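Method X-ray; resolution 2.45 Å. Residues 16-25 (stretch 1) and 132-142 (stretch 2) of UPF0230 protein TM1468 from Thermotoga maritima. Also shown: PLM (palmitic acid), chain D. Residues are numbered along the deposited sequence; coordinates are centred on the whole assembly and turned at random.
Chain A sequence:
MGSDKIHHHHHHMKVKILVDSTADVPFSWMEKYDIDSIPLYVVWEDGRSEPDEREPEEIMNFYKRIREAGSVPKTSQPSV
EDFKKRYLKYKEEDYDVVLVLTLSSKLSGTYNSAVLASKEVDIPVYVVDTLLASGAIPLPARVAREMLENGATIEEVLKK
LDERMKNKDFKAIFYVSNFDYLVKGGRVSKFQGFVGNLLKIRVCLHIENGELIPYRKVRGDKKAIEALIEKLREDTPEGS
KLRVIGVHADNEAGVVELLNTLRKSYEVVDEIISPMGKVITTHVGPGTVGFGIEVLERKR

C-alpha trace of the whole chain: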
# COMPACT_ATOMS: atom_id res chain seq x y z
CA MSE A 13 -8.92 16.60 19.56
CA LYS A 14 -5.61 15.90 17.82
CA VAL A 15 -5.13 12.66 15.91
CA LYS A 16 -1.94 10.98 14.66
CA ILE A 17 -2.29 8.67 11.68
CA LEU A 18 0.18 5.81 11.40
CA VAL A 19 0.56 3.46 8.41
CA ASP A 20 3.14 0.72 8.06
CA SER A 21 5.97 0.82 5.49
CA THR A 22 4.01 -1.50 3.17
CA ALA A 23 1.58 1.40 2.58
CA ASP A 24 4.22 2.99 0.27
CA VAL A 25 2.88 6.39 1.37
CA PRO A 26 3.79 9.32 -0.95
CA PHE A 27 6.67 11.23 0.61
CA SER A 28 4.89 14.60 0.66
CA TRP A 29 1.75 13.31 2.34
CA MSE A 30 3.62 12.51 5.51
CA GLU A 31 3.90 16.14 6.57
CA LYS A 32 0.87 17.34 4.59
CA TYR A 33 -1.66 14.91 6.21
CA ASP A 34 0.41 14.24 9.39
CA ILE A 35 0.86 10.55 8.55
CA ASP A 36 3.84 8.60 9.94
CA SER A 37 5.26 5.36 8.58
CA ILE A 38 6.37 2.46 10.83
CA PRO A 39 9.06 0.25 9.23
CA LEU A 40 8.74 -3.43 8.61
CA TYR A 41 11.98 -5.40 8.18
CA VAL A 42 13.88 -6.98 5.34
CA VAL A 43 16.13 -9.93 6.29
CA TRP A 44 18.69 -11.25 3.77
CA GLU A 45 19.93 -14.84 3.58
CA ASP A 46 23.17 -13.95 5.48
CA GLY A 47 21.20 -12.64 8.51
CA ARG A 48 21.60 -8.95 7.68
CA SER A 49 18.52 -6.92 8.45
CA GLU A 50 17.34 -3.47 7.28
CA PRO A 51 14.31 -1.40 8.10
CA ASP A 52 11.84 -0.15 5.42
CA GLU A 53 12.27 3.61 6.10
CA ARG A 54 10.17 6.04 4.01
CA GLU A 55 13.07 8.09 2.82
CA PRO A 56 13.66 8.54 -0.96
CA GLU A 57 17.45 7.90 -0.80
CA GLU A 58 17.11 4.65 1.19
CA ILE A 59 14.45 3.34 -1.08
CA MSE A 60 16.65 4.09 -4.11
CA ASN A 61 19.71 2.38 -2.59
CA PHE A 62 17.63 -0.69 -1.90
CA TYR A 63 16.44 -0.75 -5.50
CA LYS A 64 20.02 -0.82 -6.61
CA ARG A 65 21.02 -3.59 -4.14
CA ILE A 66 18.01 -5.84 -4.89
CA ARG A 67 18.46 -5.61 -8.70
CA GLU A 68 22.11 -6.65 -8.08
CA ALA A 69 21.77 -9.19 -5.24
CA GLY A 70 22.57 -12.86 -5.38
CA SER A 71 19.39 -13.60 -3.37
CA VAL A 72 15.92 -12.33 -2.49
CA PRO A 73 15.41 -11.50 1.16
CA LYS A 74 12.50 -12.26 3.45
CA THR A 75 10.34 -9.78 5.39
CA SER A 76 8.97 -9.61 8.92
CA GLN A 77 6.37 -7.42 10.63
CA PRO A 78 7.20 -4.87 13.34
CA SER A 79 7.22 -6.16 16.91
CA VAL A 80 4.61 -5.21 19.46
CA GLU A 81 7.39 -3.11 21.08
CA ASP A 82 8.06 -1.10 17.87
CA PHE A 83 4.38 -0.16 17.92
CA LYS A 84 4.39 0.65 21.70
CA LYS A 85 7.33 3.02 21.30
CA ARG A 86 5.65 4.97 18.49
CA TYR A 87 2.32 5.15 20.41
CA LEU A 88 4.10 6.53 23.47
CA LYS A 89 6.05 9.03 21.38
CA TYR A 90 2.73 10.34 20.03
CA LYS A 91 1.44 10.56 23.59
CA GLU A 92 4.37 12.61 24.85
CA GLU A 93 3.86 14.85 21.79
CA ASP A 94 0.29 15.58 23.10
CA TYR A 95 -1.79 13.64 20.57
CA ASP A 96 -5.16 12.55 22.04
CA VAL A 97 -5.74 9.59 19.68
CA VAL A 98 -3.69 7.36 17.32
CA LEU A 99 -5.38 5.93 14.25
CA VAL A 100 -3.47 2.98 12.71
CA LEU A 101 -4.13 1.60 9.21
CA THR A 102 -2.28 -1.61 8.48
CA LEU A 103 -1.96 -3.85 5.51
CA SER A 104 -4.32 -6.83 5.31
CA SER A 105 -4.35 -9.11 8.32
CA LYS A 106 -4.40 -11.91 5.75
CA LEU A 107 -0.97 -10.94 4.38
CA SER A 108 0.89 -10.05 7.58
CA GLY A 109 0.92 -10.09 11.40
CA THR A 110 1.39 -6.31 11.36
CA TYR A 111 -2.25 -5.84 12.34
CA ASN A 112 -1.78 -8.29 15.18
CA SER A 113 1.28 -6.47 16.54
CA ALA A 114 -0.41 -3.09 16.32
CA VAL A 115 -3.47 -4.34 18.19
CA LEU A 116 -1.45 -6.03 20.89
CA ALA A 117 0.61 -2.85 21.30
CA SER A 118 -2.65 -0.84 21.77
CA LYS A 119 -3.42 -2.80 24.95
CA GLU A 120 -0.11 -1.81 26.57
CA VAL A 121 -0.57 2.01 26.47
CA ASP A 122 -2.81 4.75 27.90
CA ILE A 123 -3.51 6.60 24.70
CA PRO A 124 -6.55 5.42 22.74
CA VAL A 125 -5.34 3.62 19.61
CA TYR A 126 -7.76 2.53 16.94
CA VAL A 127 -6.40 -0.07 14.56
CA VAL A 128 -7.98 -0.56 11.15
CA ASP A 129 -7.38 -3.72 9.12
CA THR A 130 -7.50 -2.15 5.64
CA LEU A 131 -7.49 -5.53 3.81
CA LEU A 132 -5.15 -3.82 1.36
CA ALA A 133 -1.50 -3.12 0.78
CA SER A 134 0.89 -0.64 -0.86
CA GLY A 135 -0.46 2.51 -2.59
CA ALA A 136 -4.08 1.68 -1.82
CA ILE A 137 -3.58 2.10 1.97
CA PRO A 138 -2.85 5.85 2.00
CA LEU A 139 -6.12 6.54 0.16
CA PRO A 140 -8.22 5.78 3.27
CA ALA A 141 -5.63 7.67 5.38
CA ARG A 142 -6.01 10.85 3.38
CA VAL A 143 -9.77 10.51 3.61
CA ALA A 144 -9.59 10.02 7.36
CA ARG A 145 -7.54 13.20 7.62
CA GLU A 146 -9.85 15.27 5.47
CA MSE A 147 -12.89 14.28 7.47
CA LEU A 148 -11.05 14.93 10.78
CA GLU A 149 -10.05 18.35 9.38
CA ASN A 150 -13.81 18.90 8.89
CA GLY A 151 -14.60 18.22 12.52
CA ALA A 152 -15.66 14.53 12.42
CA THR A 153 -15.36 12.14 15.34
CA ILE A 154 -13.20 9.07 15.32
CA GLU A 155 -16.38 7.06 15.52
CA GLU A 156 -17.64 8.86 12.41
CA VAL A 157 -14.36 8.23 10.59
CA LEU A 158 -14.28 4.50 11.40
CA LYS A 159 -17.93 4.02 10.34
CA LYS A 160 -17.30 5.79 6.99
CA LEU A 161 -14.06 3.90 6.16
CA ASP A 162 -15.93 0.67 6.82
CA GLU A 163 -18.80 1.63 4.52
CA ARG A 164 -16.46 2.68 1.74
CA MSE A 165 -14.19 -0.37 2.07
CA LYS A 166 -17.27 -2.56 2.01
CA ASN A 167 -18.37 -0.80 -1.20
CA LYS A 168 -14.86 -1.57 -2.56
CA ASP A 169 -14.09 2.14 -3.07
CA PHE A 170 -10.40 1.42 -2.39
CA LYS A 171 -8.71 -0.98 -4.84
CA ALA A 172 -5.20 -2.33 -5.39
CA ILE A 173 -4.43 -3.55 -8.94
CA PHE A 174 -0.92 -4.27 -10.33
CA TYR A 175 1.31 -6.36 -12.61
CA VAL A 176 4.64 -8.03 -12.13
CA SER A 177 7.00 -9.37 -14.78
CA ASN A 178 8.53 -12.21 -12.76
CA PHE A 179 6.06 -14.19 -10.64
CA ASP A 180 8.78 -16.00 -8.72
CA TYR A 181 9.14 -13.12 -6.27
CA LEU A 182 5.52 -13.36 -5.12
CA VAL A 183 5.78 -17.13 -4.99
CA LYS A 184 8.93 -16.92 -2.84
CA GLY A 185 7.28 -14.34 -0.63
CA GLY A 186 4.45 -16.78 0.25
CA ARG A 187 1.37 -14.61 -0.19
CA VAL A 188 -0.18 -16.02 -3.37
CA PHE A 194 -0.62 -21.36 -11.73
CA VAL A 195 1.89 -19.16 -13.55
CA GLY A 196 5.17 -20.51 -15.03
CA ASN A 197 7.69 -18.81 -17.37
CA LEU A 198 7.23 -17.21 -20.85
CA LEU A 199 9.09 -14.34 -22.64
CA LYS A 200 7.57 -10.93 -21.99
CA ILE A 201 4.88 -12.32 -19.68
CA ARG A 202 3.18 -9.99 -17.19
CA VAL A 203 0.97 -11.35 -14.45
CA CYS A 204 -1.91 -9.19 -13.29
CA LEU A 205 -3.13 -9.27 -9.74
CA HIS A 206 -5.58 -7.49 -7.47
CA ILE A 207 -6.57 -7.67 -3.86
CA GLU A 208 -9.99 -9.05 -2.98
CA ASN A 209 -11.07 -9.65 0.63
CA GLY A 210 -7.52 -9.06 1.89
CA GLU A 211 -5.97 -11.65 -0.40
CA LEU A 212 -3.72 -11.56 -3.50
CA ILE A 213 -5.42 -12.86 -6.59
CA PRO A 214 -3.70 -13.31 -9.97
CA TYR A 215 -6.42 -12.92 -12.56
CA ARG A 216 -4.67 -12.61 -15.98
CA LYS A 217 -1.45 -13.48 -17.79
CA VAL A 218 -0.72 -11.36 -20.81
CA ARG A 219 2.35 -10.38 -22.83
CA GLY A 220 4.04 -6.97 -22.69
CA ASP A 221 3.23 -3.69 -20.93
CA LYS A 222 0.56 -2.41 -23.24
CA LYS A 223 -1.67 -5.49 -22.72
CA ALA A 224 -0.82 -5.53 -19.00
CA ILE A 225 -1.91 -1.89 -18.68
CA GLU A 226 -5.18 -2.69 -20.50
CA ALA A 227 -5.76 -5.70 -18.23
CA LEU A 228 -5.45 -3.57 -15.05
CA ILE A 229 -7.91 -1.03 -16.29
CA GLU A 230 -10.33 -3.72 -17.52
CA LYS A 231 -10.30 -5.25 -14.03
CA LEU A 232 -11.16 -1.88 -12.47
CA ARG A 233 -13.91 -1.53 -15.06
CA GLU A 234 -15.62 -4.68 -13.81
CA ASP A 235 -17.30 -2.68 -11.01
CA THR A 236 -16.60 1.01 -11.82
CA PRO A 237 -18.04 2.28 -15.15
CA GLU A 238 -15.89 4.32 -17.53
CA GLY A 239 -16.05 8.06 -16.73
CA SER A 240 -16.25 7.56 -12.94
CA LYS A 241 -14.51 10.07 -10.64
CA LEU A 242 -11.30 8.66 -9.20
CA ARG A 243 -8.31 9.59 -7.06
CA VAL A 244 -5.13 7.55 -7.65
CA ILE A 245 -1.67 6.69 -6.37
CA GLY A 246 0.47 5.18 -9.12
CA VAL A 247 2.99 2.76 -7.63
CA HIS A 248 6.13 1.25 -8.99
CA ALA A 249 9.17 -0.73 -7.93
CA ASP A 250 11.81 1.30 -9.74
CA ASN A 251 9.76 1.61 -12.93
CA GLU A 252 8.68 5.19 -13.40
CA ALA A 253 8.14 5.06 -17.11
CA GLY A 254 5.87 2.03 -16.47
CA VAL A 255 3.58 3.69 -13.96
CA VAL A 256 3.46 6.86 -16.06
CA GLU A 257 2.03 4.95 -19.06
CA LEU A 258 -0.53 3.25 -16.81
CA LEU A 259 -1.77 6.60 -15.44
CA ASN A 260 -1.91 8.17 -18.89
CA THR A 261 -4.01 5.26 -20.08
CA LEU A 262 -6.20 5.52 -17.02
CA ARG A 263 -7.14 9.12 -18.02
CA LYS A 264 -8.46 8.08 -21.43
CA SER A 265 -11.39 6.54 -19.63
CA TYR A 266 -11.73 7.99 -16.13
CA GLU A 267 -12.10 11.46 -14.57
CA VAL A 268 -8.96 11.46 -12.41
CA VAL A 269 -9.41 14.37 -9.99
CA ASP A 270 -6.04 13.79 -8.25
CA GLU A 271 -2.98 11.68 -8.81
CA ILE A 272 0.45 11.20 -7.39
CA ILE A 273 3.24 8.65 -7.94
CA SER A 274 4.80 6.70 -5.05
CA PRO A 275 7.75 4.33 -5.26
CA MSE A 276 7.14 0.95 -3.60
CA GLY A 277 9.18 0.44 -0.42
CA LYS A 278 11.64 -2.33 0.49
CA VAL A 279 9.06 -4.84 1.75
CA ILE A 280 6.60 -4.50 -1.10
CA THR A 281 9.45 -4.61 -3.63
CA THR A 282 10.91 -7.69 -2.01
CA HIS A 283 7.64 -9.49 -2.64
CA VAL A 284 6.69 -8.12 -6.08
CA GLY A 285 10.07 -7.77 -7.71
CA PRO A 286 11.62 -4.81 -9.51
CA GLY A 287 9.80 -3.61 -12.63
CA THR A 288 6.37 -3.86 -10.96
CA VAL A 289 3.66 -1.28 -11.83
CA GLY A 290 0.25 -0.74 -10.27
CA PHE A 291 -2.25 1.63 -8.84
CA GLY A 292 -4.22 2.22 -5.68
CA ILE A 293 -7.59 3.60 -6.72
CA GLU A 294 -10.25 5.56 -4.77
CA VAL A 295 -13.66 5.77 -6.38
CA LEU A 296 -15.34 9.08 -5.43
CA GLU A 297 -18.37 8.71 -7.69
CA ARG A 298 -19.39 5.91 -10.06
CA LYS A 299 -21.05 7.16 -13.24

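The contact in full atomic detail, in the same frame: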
# COMPACT_ATOMS: atom_id res chain seq x y z
N LYS A 16 -3.04 11.49 15.49
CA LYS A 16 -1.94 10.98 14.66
C LYS A 16 -2.44 9.85 13.79
O LYS A 16 -3.22 9.01 14.26
CB LYS A 16 -0.82 10.40 15.51
CG LYS A 16 0.44 10.08 14.72
CD LYS A 16 1.29 11.35 14.54
CE LYS A 16 2.20 11.25 13.35
NZ LYS A 16 2.95 12.52 13.24
N ILE A 17 -1.98 9.80 12.54
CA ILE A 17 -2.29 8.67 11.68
C ILE A 17 -0.97 7.94 11.44
O ILE A 17 0.03 8.53 11.07
CB ILE A 17 -2.91 9.12 10.36
CG1 ILE A 17 -4.29 9.72 10.61
CG2 ILE A 17 -3.01 7.95 9.37
CD1 ILE A 17 -4.91 10.44 9.39
N LEU A 18 -0.98 6.64 11.66
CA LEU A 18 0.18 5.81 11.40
C LEU A 18 -0.17 4.76 10.34
O LEU A 18 -1.19 4.08 10.45
CB LEU A 18 0.60 5.12 12.69
CG LEU A 18 1.81 4.21 12.59
CD1 LEU A 18 3.06 5.00 12.35
CD2 LEU A 18 1.90 3.41 13.89
N VAL A 19 0.64 4.65 9.30
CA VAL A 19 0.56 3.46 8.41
C VAL A 19 1.88 2.71 8.58
O VAL A 19 2.83 3.23 9.15
CB VAL A 19 0.31 3.82 6.93
CG1 VAL A 19 -1.00 4.66 6.77
CG2 VAL A 19 1.51 4.58 6.33
N ASP A 20 1.93 1.49 8.09
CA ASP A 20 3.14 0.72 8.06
C ASP A 20 3.86 0.94 6.73
O ASP A 20 3.29 1.50 5.80
CB ASP A 20 2.84 -0.74 8.34
CG ASP A 20 2.05 -1.41 7.24
OD1 ASP A 20 2.60 -1.56 6.10
OD2 ASP A 20 0.90 -1.80 7.53
N SER A 21 5.14 0.53 6.66
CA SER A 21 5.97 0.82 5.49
C SER A 21 5.44 0.19 4.19
O SER A 21 5.74 0.67 3.10
CB SER A 21 7.39 0.36 5.72
OG SER A 21 7.40 -1.02 5.95
N THR A 22 4.66 -0.88 4.32
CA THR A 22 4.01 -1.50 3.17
C THR A 22 2.88 -0.67 2.55
O THR A 22 2.36 -1.06 1.54
CB THR A 22 3.42 -2.90 3.51
OG1 THR A 22 2.21 -2.75 4.24
CG2 THR A 22 4.38 -3.68 4.34
N ALA A 23 2.50 0.44 3.18
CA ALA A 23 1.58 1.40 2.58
C ALA A 23 2.18 2.23 1.43
O ALA A 23 1.42 2.85 0.67
CB ALA A 23 1.00 2.36 3.66
N ASP A 24 3.52 2.26 1.34
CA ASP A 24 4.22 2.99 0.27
C ASP A 24 3.62 4.40 0.15
O ASP A 24 3.25 4.85 -0.95
CB ASP A 24 4.09 2.25 -1.07
CG ASP A 24 4.68 0.85 -1.03
OD1 ASP A 24 5.60 0.59 -0.22
OD2 ASP A 24 4.24 -0.01 -1.86
N VAL A 25 3.52 5.08 1.28
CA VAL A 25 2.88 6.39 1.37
C VAL A 25 3.70 7.45 0.61
O VAL A 25 4.94 7.49 0.75
CB VAL A 25 2.65 6.83 2.87
CG1 VAL A 25 3.97 7.09 3.59
CG2 VAL A 25 1.73 8.06 2.95
N LEU A 132 -5.85 -4.23 2.55
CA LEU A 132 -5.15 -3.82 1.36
C LEU A 132 -3.66 -3.85 1.60
O LEU A 132 -3.19 -4.50 2.55
CB LEU A 132 -5.62 -2.45 0.90
CG LEU A 132 -7.12 -2.40 0.56
CD1 LEU A 132 -7.57 -0.97 0.56
CD2 LEU A 132 -7.43 -3.09 -0.76
N ALA A 133 -2.93 -3.25 0.67
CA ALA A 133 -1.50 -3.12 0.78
C ALA A 133 -1.04 -2.07 -0.22
O ALA A 133 -1.79 -1.74 -1.15
CB ALA A 133 -0.85 -4.43 0.54
N SER A 134 0.18 -1.55 0.02
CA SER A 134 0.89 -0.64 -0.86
C SER A 134 0.06 0.59 -1.09
O SER A 134 -0.60 1.04 -0.15
CB SER A 134 1.27 -1.32 -2.17
OG SER A 134 1.93 -0.42 -3.05
N GLY A 135 0.10 1.16 -2.31
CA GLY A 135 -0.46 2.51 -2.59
C GLY A 135 -1.97 2.65 -2.36
O GLY A 135 -2.54 3.75 -2.43
N ALA A 136 -2.67 1.55 -2.13
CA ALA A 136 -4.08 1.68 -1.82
C ALA A 136 -4.30 2.13 -0.37
O ALA A 136 -5.29 2.76 -0.10
CB ALA A 136 -4.80 0.40 -2.09
N ILE A 137 -3.37 1.83 0.54
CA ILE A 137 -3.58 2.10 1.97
C ILE A 137 -3.63 3.59 2.32
O ILE A 137 -4.42 3.98 3.19
CB ILE A 137 -2.52 1.41 2.85
CG1 ILE A 137 -2.85 -0.07 2.99
CG2 ILE A 137 -2.43 2.05 4.29
CD1 ILE A 137 -1.67 -0.92 3.37
N PRO A 138 -2.79 4.41 1.70
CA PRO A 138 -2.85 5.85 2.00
C PRO A 138 -4.14 6.54 1.57
O PRO A 138 -4.44 7.64 2.05
CB PRO A 138 -1.68 6.43 1.19
CG PRO A 138 -0.83 5.26 0.81
CD PRO A 138 -1.72 4.09 0.75
N LEU A 139 -4.88 5.93 0.65
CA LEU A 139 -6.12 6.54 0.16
C LEU A 139 -7.09 6.70 1.32
O LEU A 139 -7.48 7.82 1.61
CB LEU A 139 -6.73 5.75 -1.04
CG LEU A 139 -5.88 5.72 -2.32
CD1 LEU A 139 -6.38 4.74 -3.32
CD2 LEU A 139 -5.78 7.10 -2.93
N PRO A 140 -7.42 5.61 2.03
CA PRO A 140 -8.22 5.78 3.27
C PRO A 140 -7.60 6.64 4.38
O PRO A 140 -8.33 7.18 5.21
CB PRO A 140 -8.46 4.35 3.74
CG PRO A 140 -7.49 3.50 3.02
CD PRO A 140 -7.17 4.20 1.73
N ALA A 141 -6.28 6.79 4.40
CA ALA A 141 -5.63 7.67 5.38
C ALA A 141 -5.86 9.13 5.08
O ALA A 141 -6.11 9.92 6.00
CB ALA A 141 -4.15 7.41 5.44
N ARG A 142 -5.68 9.50 3.82
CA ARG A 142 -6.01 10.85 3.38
C ARG A 142 -7.44 11.19 3.73
O ARG A 142 -7.71 12.26 4.28
CB ARG A 142 -5.83 11.02 1.89
CG ARG A 142 -6.26 12.40 1.39
CD ARG A 142 -5.71 12.71 0.02
NE ARG A 142 -6.16 11.70 -0.94
CZ ARG A 142 -5.81 11.68 -2.23
NH1 ARG A 142 -5.05 12.63 -2.75
NH2 ARG A 142 -6.26 10.71 -3.02
C1 PLM D . 5.43 -9.06 6.56
O1 PLM D . 4.69 -9.12 7.59
O2 PLM D . 6.53 -9.70 6.49
C2 PLM D . 4.98 -8.18 5.41
C3 PLM D . 4.39 -9.00 4.29
C4 PLM D . 4.08 -8.11 3.10
C5 PLM D . 3.55 -8.97 1.95
C6 PLM D . 3.23 -8.16 0.73
C7 PLM D . 2.64 -9.00 -0.40
C8 PLM D . 2.70 -8.26 -1.73
C9 PLM D . 1.66 -7.17 -1.81
CA PLM D . 1.77 -6.37 -3.10
CB PLM D . 0.61 -5.39 -3.22
CC PLM D . 0.88 -4.39 -4.35
CD PLM D . -0.34 -3.48 -4.62
CE PLM D . -0.00 -2.35 -5.58
CF PLM D . -1.23 -1.56 -6.01
CG PLM D . -1.61 -0.48 -4.99

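The firmest polar link between the two stretches is the hydrogen bond from Ser134 OG to Asp24 OD2, 2.6 Å long. Asp24 (chi1 m) directs its CA-to-CB bond toward the second stretch, and its other carboxylate oxygen, OD1, is hydrogen-bonded elsewhere in the structure. The CA-to-CB bond of Ser134 (chi1 t) points away overall, yet its hydroxyl still reaches the acid. A second, weak hydrogen bond runs from Ser134 N to Thr22 O (2.7 Å, 125° at the hydrogen); Thr22 O is crowded in the model, so this length deserves caution. Here the backbones come closest in register, with Ala23 CA 4.1 Å from Ser134 CA. Ala23 O and Ser134 O lie 2.8 Å apart, but both are acceptors and no bond joins them; Ser134 O instead accepts from Ile137 N at 3.0 Å, closing a turn within its own stretch. In stretch 1, Ala23 N donates to Asp20 O (2.9 Å) in the 3-10 turn that follows the strand.

Around this polar centre the packing is largely apolar. Ala23 CB rests against Ile137 CG2 at 3.5 Å, and Ala23 O approaches Pro138 CG at 3.3 Å, a van der Waals contact of the carbonyl with the ring. The same ring also meets Val25, where Pro138 CB is 4.2 Å from Val25 CG2. The strand supplies alternate residues: Ile17 and Val19 direct their CA-to-CB bonds toward stretch 2, whereas Leu18 between them is out of reach. Val19 CG1 packs on Ile137 CG2 at 3.9 Å and, more loosely, on Ala141 CB at 4.4 Å. One step further out, Ile17 CG2 lies 4.1 Å from Ala141 CB, the small alanine side chain thus touching both strand residues.

The palmitic acid tail ends beside Ser134 and Gly135, with PLM CD 3.6 Å from Ser134 CB and PLM CG 3.6 Å from Gly135 N.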